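Local coordinates for protein prophenoloxidase b (PDB 3WKY) that is the zymogen of a type 3 copper phenoloxidase, which once activated probably hydroxylates monophenols and oxidises o-diphenols at a dinuclear copper centre, at residues S573-R576 against N577-V580. Sequence-based numbering, arbitrary orientation.
Sequences SWPR and NLQV. Unlike the reference sequence in segment 573-576: Arg576 (reference Gln). With NAG (2-acetamido-2-deoxy-beta-D-glucopyranose), chain F.
Trp574 folds back alongside the turn that follows it and gives its indole N-H to the backbone of Leu578: NE1 lies 3.0 Å from Leu578 O in a nearly straight bond (174°). The oxygen sits in the indole plane, yet the N-H comes in well above the plane of the carbonyl. With CG anti to the backbone N (chi1 -176°), the ring points its NE1 edge at that oxygen, and Pro575 CD lies 3.4 Å above one face of the indole, toward its rim. Replacing Trp574 with an alanine would take away the indole N-H and is likely to leave the Leu578 carbonyl without this donor and a gap beside the proline ring. Proline suits its place because its ring restricts phi at the entry to the turn and offers apolar carbons to both neighbours, CD to the indole and CB to Leu578 CG at 4.1 Å. Leu578 N donates to Pro575 O at 2.9 Å, and Gln579 N to Arg576 O at 3.1 Å. The short amide of Asn577 can accept and donate at once, OD1 weakly from Asn194 ND2 and ND2 to Leu480 O and Asp192 OD2, while Gln579 sends NE2 to Ser549 O. The long arm of Arg576 serves several acceptors: salt bridges to Asp484 and Glu481 and a bond to glycosylated Asn550 would probably hold its guanidinium firmly. Two successive i to i+3 backbone bonds make this a short 3-10-like turn in a loop of the Ig-like domain, packed against helix 193-205, which carries His199 and His203 of the Cu2-O2 site, about 10 Å from the Trp574 side chain.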
ATOM      1  N   SER A 573      23.259  14.787  38.611  1.00 19.72           N
ATOM      2  CA  SER A 573      23.068  13.580  39.415  1.00 22.42           C
ATOM      3  C   SER A 573      21.926  12.730  38.873  1.00 23.70           C
ATOM      4  O   SER A 573      20.867  13.274  38.534  1.00 20.57           O
ATOM      5  CB  SER A 573      22.729  13.978  40.858  1.00 22.24           C
ATOM      6  OG  SER A 573      22.531  12.841  41.695  1.00 23.94           O
ATOM      7  N   TRP A 574      22.103  11.407  38.821  1.00 23.01           N
ATOM      8  CA  TRP A 574      20.933  10.555  38.607  1.00 18.15           C
ATOM      9  C   TRP A 574      19.968  10.892  39.743  1.00 22.94           C
ATOM     10  O   TRP A 574      20.412  11.087  40.865  1.00 21.85           O
ATOM     11  CB  TRP A 574      21.291   9.067  38.637  1.00 16.92           C
ATOM     12  CG  TRP A 574      20.087   8.230  38.317  1.00 19.08           C
ATOM     13  CD1 TRP A 574      19.279   7.572  39.199  1.00 19.15           C
ATOM     14  CD2 TRP A 574      19.514   8.023  37.016  1.00 17.09           C
ATOM     15  NE1 TRP A 574      18.253   6.945  38.527  1.00 20.55           N
ATOM     16  CE2 TRP A 574      18.372   7.209  37.187  1.00 17.64           C
ATOM     17  CE3 TRP A 574      19.867   8.428  35.729  1.00 20.67           C
ATOM     18  CZ2 TRP A 574      17.574   6.797  36.110  1.00 16.55           C
ATOM     19  CZ3 TRP A 574      19.072   8.022  34.658  1.00 21.73           C
ATOM     20  CH2 TRP A 574      17.945   7.216  34.857  1.00 18.27           C
ATOM     21  N   PRO A 575      18.656  11.001  39.464  1.00 16.98           N
ATOM     22  CA  PRO A 575      17.752  11.383  40.561  1.00 19.73           C
ATOM     23  C   PRO A 575      17.716  10.349  41.683  1.00 23.21           C
ATOM     24  O   PRO A 575      17.449   9.171  41.423  1.00 19.37           O
ATOM     25  CB  PRO A 575      16.380  11.447  39.881  1.00 23.18           C
ATOM     26  CG  PRO A 575      16.691  11.737  38.452  1.00 22.35           C
ATOM     27  CD  PRO A 575      17.960  10.970  38.162  1.00 18.21           C
ATOM     28  N   ARG A 576      17.973  10.778  42.920  1.00 21.92           N
ATOM     29  CA  ARG A 576      17.968   9.832  44.032  1.00 21.50           C
ATOM     30  C   ARG A 576      16.619   9.131  44.126  1.00 18.78           C
ATOM     31  O   ARG A 576      16.557   7.935  44.429  1.00 21.99           O
ATOM     32  CB  ARG A 576      18.319  10.509  45.374  1.00 23.08           C
ATOM     33  CG  ARG A 576      18.416   9.498  46.531  1.00 28.07           C
ATOM     34  CD  ARG A 576      18.017  10.090  47.898  1.00 37.82           C
ATOM     35  NE  ARG A 576      17.621   9.042  48.844  1.00 37.82           N
ATOM     36  CZ  ARG A 576      16.390   8.530  48.930  1.00 43.23           C
ATOM     37  NH1 ARG A 576      15.423   8.973  48.130  1.00 33.37           N
ATOM     38  NH2 ARG A 576      16.119   7.574  49.815  1.00 33.56           N
ATOM     39  N   ASN A 577      15.544   9.862  43.835  1.00 18.73           N
ATOM     40  CA  ASN A 577      14.207   9.285  43.953  1.00 23.87           C
ATOM     41  C   ASN A 577      13.916   8.203  42.909  1.00 18.79           C
ATOM     42  O   ASN A 577      12.991   7.394  43.087  1.00 19.85           O
ATOM     43  CB  ASN A 577      13.124  10.369  43.946  1.00 19.14           C
ATOM     44  CG  ASN A 577      12.932  11.004  42.573  1.00 22.53           C
ATOM     45  OD1 ASN A 577      13.779  11.762  42.113  1.00 22.29           O
ATOM     46  ND2 ASN A 577      11.811  10.700  41.923  1.00 20.00           N
ATOM     47  N   LEU A 578      14.715   8.174  41.840  1.00 17.97           N
ATOM     48  CA  LEU A 578      14.585   7.122  40.812  1.00 17.33           C
ATOM     49  C   LEU A 578      15.743   6.138  40.858  1.00 19.91           C
ATOM     50  O   LEU A 578      16.019   5.429  39.889  1.00 18.10           O
ATOM     51  CB  LEU A 578      14.462   7.729  39.399  1.00 17.20           C
ATOM     52  CG  LEU A 578      13.325   8.729  39.186  1.00 16.47           C
ATOM     53  CD1 LEU A 578      13.326   9.224  37.725  1.00 18.19           C
ATOM     54  CD2 LEU A 578      11.955   8.130  39.544  1.00 17.49           C
ATOM     55  N   GLN A 579      16.427   6.078  41.996  1.00 19.53           N
ATOM     56  CA  GLN A 579      17.579   5.202  42.125  1.00 18.21           C
ATOM     57  C   GLN A 579      17.197   3.720  42.087  1.00 15.88           C
ATOM     58  O   GLN A 579      17.998   2.874  41.685  1.00 18.24           O
ATOM     59  CB  GLN A 579      18.296   5.524  43.436  1.00 19.46           C
ATOM     60  CG  GLN A 579      19.528   4.719  43.718  1.00 20.62           C
ATOM     61  CD  GLN A 579      20.235   5.277  44.937  1.00 30.94           C
ATOM     62  OE1 GLN A 579      19.615   5.989  45.738  1.00 22.14           O
ATOM     63  NE2 GLN A 579      21.532   4.990  45.074  1.00 21.43           N
ATOM     64  N   VAL A 580      15.976   3.408  42.511  1.00 17.90           N
ATOM     65  CA  VAL A 580      15.500   2.031  42.558  1.00 16.92           C
ATOM     66  C   VAL A 580      14.386   1.890  41.522  1.00 16.45           C
ATOM     67  O   VAL A 580      13.451   2.690  41.516  1.00 20.16           O
ATOM     68  CB  VAL A 580      14.967   1.699  43.976  1.00 21.01           C
ATOM     69  CG1 VAL A 580      14.330   0.293  44.033  1.00 19.61           C
ATOM     70  CG2 VAL A 580      16.112   1.823  45.011  1.00 19.12           C
TER
HETATM   71  C1  NAG F 704      19.646  10.158  51.894  1.00 41.01           C
HETATM   72  C2  NAG F 704      19.627  10.510  53.385  1.00 50.40           C
HETATM   73  C3  NAG F 704      18.200  10.824  53.815  1.00 47.97           C
HETATM   74  C4  NAG F 704      17.654  11.963  52.967  1.00 50.44           C
HETATM   75  C5  NAG F 704      17.853  11.699  51.476  1.00 49.65           C
HETATM   76  C6  NAG F 704      17.562  12.966  50.682  1.00 46.12           C
HETATM   77  C7  NAG F 704      21.268   9.713  54.991  1.00 57.44           C
HETATM   78  C8  NAG F 704      21.467   8.803  56.168  1.00 45.99           C
HETATM   79  N2  NAG F 704      20.215   9.463  54.209  1.00 52.02           N
HETATM   80  O3  NAG F 704      18.167  11.199  55.172  1.00 47.73           O
HETATM   81  O4  NAG F 704      16.278  12.136  53.230  1.00 55.76           O
HETATM   82  O5  NAG F 704      19.178  11.291  51.181  1.00 50.97           O
HETATM   83  O6  NAG F 704      18.692  13.808  50.752  1.00 54.48           O
HETATM   84  O7  NAG F 704      22.055  10.637  54.779  1.00 52.65           O